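Local coordinates for protein beta-galactosidase (Streptococcus pneumoniae, PDB 4CU9) that probably recognises galactose-containing glycans, as a non-catalytic carbohydrate-binding module within the large pneumococcal beta-galactosidase BgaA, at residues D33-D36 and Y37-D40; K154-A158 and K159-W163. All blocks are in the same frame, centred on the assembly; numbering follows the deposited sequence.

Contact 1: D33-D36 and Y37-D40; sequences DRVD and YLND. With CA (calcium ion), chain C.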
loop_
_atom_site.group_PDB
_atom_site.type_symbol
_atom_site.label_atom_id
_atom_site.label_comp_id
_atom_site.label_asym_id
_atom_site.label_seq_id
_atom_site.Cartn_x
_atom_site.Cartn_y
_atom_site.Cartn_z
ATOM N N ASP A 33 12.888 -7.108 -1.600
ATOM C CA ASP A 33 11.521 -6.570 -1.500
ATOM C C ASP A 33 11.464 -5.252 -2.253
ATOM O O ASP A 33 12.417 -4.471 -2.213
ATOM C CB ASP A 33 11.118 -6.338 -0.047
ATOM C CG ASP A 33 11.228 -7.582 0.813
ATOM O OD1 ASP A 33 11.111 -8.718 0.296
ATOM O OD2 ASP A 33 11.338 -7.389 2.030
ATOM N N ARG A 34 10.368 -5.013 -2.957
ATOM C CA ARG A 34 10.205 -3.807 -3.761
ATOM C C ARG A 34 8.743 -3.394 -3.733
ATOM O O ARG A 34 7.848 -4.233 -3.877
ATOM C CB ARG A 34 10.599 -4.046 -5.235
ATOM C CG ARG A 34 12.041 -4.469 -5.504
ATOM C CD ARG A 34 13.047 -3.387 -5.106
ATOM N NE ARG A 34 14.450 -3.815 -5.354
ATOM C CZ ARG A 34 15.283 -4.350 -4.455
ATOM N NH1 ARG A 34 14.936 -4.541 -3.166
ATOM N NH2 ARG A 34 16.516 -4.674 -4.845
ATOM N N VAL A 35 8.499 -2.101 -3.573
ATOM C CA VAL A 35 7.127 -1.601 -3.553
ATOM C C VAL A 35 6.484 -1.737 -4.946
ATOM O O VAL A 35 5.281 -1.892 -5.084
ATOM C CB VAL A 35 7.059 -0.154 -3.075
ATOM C CG1 VAL A 35 7.567 0.811 -4.154
ATOM C CG2 VAL A 35 5.658 0.204 -2.674
ATOM N N ASP A 36 7.299 -1.693 -5.985
ATOM C CA ASP A 36 6.785 -1.835 -7.333
ATOM C C ASP A 36 6.201 -3.218 -7.581
ATOM O O ASP A 36 5.467 -3.385 -8.523
ATOM C CB ASP A 36 7.888 -1.502 -8.348
ATOM C CG ASP A 36 8.133 0.022 -8.453
ATOM O OD1 ASP A 36 7.166 0.790 -8.686
ATOM O OD2 ASP A 36 9.295 0.476 -8.327
ATOM N N TYR A 37 6.494 -4.204 -6.732
ATOM C CA TYR A 37 5.871 -5.510 -6.859
ATOM C C TYR A 37 4.399 -5.507 -6.443
ATOM O O TYR A 37 3.689 -6.467 -6.744
ATOM C CB TYR A 37 6.612 -6.574 -6.045
ATOM C CG TYR A 37 8.022 -6.862 -6.497
ATOM C CD1 TYR A 37 8.384 -6.715 -7.820
ATOM C CD2 TYR A 37 8.994 -7.288 -5.596
ATOM C CE1 TYR A 37 9.683 -6.967 -8.259
ATOM C CE2 TYR A 37 10.296 -7.578 -6.032
ATOM C CZ TYR A 37 10.626 -7.408 -7.367
ATOM O OH TYR A 37 11.912 -7.647 -7.866
ATOM N N LEU A 38 3.940 -4.424 -5.801
ATOM C CA LEU A 38 2.549 -4.294 -5.392
ATOM C C LEU A 38 1.545 -4.211 -6.542
ATOM O O LEU A 38 0.406 -4.653 -6.381
ATOM C CB LEU A 38 2.318 -3.051 -4.556
ATOM C CG LEU A 38 2.793 -3.050 -3.106
ATOM C CD1 LEU A 38 2.388 -1.734 -2.473
ATOM C CD2 LEU A 38 2.178 -4.186 -2.331
ATOM N N ASN A 39 1.943 -3.625 -7.662
ATOM C CA ASN A 39 1.005 -3.499 -8.793
ATOM C C ASN A 39 1.521 -3.981 -10.118
ATOM O O ASN A 39 1.210 -3.389 -11.149
ATOM C CB ASN A 39 0.487 -2.059 -8.906
ATOM C CG ASN A 39 1.567 -1.078 -9.302
ATOM O OD1 ASN A 39 2.732 -1.331 -9.069
ATOM N ND2 ASN A 39 1.179 0.050 -9.902
ATOM N N ASP A 40 2.271 -5.070 -10.112
ATOM C CA ASP A 40 2.851 -5.592 -11.352
ATOM C C ASP A 40 2.025 -6.726 -11.956
ATOM O O ASP A 40 2.426 -7.354 -12.917
ATOM C CB ASP A 40 4.298 -6.034 -11.110
ATOM C CG ASP A 40 4.415 -7.171 -10.153
ATOM O OD1 ASP A 40 3.422 -7.657 -9.563
ATOM O OD2 ASP A 40 5.532 -7.618 -9.960
HETATM CA CA CA C . 2.741 -8.387 -7.416
HETATM O O HOH W 1 4.495 0.806 -9.249
HETATM O O HOH W 2 4.557 -9.766 -7.033
#
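Tyr37 N bonds back to Arg34 O at 3.2 Å and Leu38 N to Val35 O at 3.0 Å, two i-to-i+3 bonds that curl the chain into a short 3-10 turn. The turn sets Arg34 and Tyr37 side by side, pointing the same way. Arg34 CB sits over one face of the phenol ring, 3.7 Å from the Tyr37 centroid and 18° off the ring normal, a CH-pi contact displaced toward the rim; CG continues over the CE2 side. The Arg34 chain then bends at chi2 (-64°) and carries the guanidinium past the ring, where NH1 donates to Asp33 O. Across the turn, Val35 CG2 meets Leu38 CD1 at 3.8 Å, and both side chains pack on Trp49 and on Ala19 of strand 18-21. This is the calcium-binding loop of a galactose-binding-like beta-sandwich, set between strands 18-21 and 49-50. Tyr37 supplies its carbonyl O to the calcium ion at 2.2 Å and Asp40 its OD1 at 2.4 Å; water 2, Asp42 O, Ile177 O and Glu178 OE1 make up six ligands, tying the loop to strand 173-182. With CG lodged between backbone N and carbonyl carbon (chi1 64°), the Asp40 carboxylate turns one oxygen to the metal, while OD2 forms a salt bridge with Arg47. A carboxylate divided in this way between two positive partners is probably held firmly as an anion. Away from the metal, water 1 donates to Asp36 OD1 at 2.7 Å and to Asn39 OD1 at 2.8 Å, bridging two acceptors. Asp36 OD1 also takes a bond from Gln18 and OD2 pairs with Tyr114 OH, while Asn39 ND2 donates a hydrogen bond to Asn17 O.

Contact 2: K154-A158 and K159-W163; sequences KAVKA and KAMRW. Unlike the reference sequence in segment 159-163: Ala160 (reference Val). With EDO (1,2-ethanediol), chain D.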
loop_
_atom_site.group_PDB
_atom_site.type_symbol
_atom_site.label_atom_id
_atom_site.label_comp_id
_atom_site.label_asym_id
_atom_site.label_seq_id
_atom_site.Cartn_x
_atom_site.Cartn_y
_atom_site.Cartn_z
ATOM N N LYS A 154 -18.227 2.084 -0.920
ATOM C CA LYS A 154 -18.970 3.070 -1.690
ATOM C C LYS A 154 -17.978 3.845 -2.587
ATOM O O LYS A 154 -16.871 4.199 -2.168
ATOM C CB LYS A 154 -19.763 3.989 -0.762
ATOM C CG LYS A 154 -20.482 5.116 -1.481
ATOM C CD LYS A 154 -21.496 5.805 -0.575
ATOM C CE LYS A 154 -22.191 6.916 -1.347
ATOM N NZ LYS A 154 -23.512 7.272 -0.772
ATOM N N ALA A 155 -18.384 4.071 -3.834
ATOM C CA ALA A 155 -17.526 4.684 -4.820
ATOM C C ALA A 155 -17.008 6.055 -4.378
ATOM O O ALA A 155 -17.756 6.875 -3.854
ATOM C CB ALA A 155 -18.253 4.789 -6.150
ATOM N N VAL A 156 -15.710 6.268 -4.555
ATOM C CA VAL A 156 -15.070 7.531 -4.272
ATOM C C VAL A 156 -14.182 7.897 -5.454
ATOM O O VAL A 156 -13.734 7.034 -6.230
ATOM C CB VAL A 156 -14.198 7.482 -2.980
ATOM C CG1 VAL A 156 -15.055 7.215 -1.730
ATOM C CG2 VAL A 156 -13.127 6.419 -3.072
ATOM N N LYS A 157 -13.944 9.188 -5.585
ATOM C CA LYS A 157 -13.004 9.735 -6.547
ATOM C C LYS A 157 -11.698 10.053 -5.844
ATOM O O LYS A 157 -11.705 10.637 -4.753
ATOM C CB LYS A 157 -13.592 10.997 -7.160
ATOM C CG LYS A 157 -14.774 10.710 -8.075
ATOM C CD LYS A 157 -15.327 11.993 -8.718
ATOM N N ALA A 158 -10.574 9.672 -6.455
ATOM C CA ALA A 158 -9.278 9.890 -5.862
ATOM C C ALA A 158 -8.144 9.774 -6.883
ATOM O O ALA A 158 -8.243 9.068 -7.903
ATOM C CB ALA A 158 -9.046 8.892 -4.734
ATOM N N LYS A 159 -7.082 10.481 -6.578
ATOM C CA LYS A 159 -5.835 10.414 -7.338
ATOM C C LYS A 159 -4.872 9.405 -6.724
ATOM O O LYS A 159 -3.873 9.014 -7.355
ATOM C CB LYS A 159 -5.209 11.793 -7.361
ATOM C CG LYS A 159 -5.994 12.738 -8.255
ATOM C CD LYS A 159 -5.511 14.171 -8.278
ATOM C CE LYS A 159 -6.531 14.976 -9.110
ATOM N NZ LYS A 159 -6.189 16.390 -9.421
ATOM N N ALA A 160 -5.160 8.998 -5.493
ATOM C CA ALA A 160 -4.331 8.018 -4.772
ATOM C C ALA A 160 -5.180 7.377 -3.694
ATOM O O ALA A 160 -6.015 8.055 -3.080
ATOM C CB ALA A 160 -3.118 8.672 -4.128
ATOM N N MET A 161 -4.970 6.080 -3.488
ATOM C CA MET A 161 -5.634 5.315 -2.416
ATOM C C MET A 161 -4.528 4.611 -1.662
ATOM O O MET A 161 -3.466 4.366 -2.222
ATOM C CB MET A 161 -6.599 4.281 -2.993
ATOM C CG MET A 161 -7.745 4.906 -3.766
ATOM S SD MET A 161 -9.025 5.729 -2.809
ATOM C CE MET A 161 -9.651 4.411 -1.806
ATOM N N ARG A 162 -4.751 4.361 -0.381
ATOM C CA ARG A 162 -3.827 3.578 0.403
ATOM C C ARG A 162 -4.535 2.747 1.459
ATOM O O ARG A 162 -5.699 2.977 1.824
ATOM C CB ARG A 162 -2.745 4.464 1.064
ATOM C CG ARG A 162 -3.203 5.215 2.287
ATOM C CD ARG A 162 -2.130 6.093 2.840
ATOM N NE ARG A 162 -2.523 6.619 4.123
ATOM C CZ ARG A 162 -1.730 7.306 4.928
ATOM N NH1 ARG A 162 -0.467 7.569 4.563
ATOM N NH2 ARG A 162 -2.210 7.746 6.084
ATOM N N TRP A 163 -3.767 1.801 1.981
ATOM C CA TRP A 163 -4.150 1.052 3.159
ATOM C C TRP A 163 -3.171 1.439 4.251
ATOM O O TRP A 163 -1.910 1.316 4.081
ATOM C CB TRP A 163 -4.096 -0.459 2.906
ATOM C CG TRP A 163 -5.133 -0.952 1.983
ATOM C CD1 TRP A 163 -5.028 -1.098 0.661
ATOM C CD2 TRP A 163 -6.477 -1.286 2.322
ATOM N NE1 TRP A 163 -6.206 -1.547 0.133
ATOM C CE2 TRP A 163 -7.124 -1.662 1.139
ATOM C CE3 TRP A 163 -7.192 -1.308 3.509
ATOM C CZ2 TRP A 163 -8.446 -2.105 1.117
ATOM C CZ3 TRP A 163 -8.536 -1.751 3.478
ATOM C CH2 TRP A 163 -9.119 -2.147 2.282
HETATM C C1 EDO D . 1.921 8.860 7.192
HETATM O O1 EDO D . 1.931 7.737 6.285
HETATM C C2 EDO D . 0.692 9.773 7.098
HETATM O O2 EDO D . -0.420 9.164 7.749
#
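Arg162 NH2 donates to O2 of the bound 1,2-ethanediol at 2.8 Å in an almost straight bond (175°), while NH1 reaches O1 of the same diol at 3.0 Å along a more bent path. The two amino groups thus hold the two hydroxyls like a fork, with the diol at the guanidinium edge; Tyr117 OH bonds to it as well. An Arg162 chain extended from CG to NE carries the group out to the diol, which probably comes from the crystallisation liquor, and a salt bridge from NE to Glu101 and a cation-pi contact with Trp132 should limit its rotation. At the bend in the chain the packing is apolar. Met161 bends at chi2 (-73°), which brings SD back against Ala158 CB at 3.7 Å. Val156 CG2 approaches the same SD at 4.2 Å, its side chain crossing that of Met161 at a slant, and Arg102 touches both. Lys159 turns the corner and runs outward. The strand segments 154-158 and 160-163 make no hydrogen bonds to each other and run at 116°. They bond to different neighbours instead: Val156 with Val79 and Ala158 with Arg77, but Met161 with Val66 and Ala160 with Tyr103. This is no hairpin but a sharp bend between consecutive strands of the galactose-binding-like beta-sandwich, 149-158 pairing with 73-86 and 132-139, 160-166 with 61-70 and 97-103.

How the contacts relate
Contact 1 is a partly buried loop and contact 2 a largely buried bend between strands; their centres lie 19 Å apart and their nearest atoms about 8 Å, so they do not touch. They are nonetheless linked through the sheet: Val35, Leu38 and Asn39 rest on strand 18-21, which pairs with strand 61-70, and that strand in turn pairs with strand 160-166 of contact 2. Polar chemistry dominates the loop, where a built-in calcium ion, carboxylates and a bridging water fix the chain. In contact 2 sulfur and methyl groups fill the bend, and the polar reach of Arg162 goes to a small diol, probably from the crystallisation liquor.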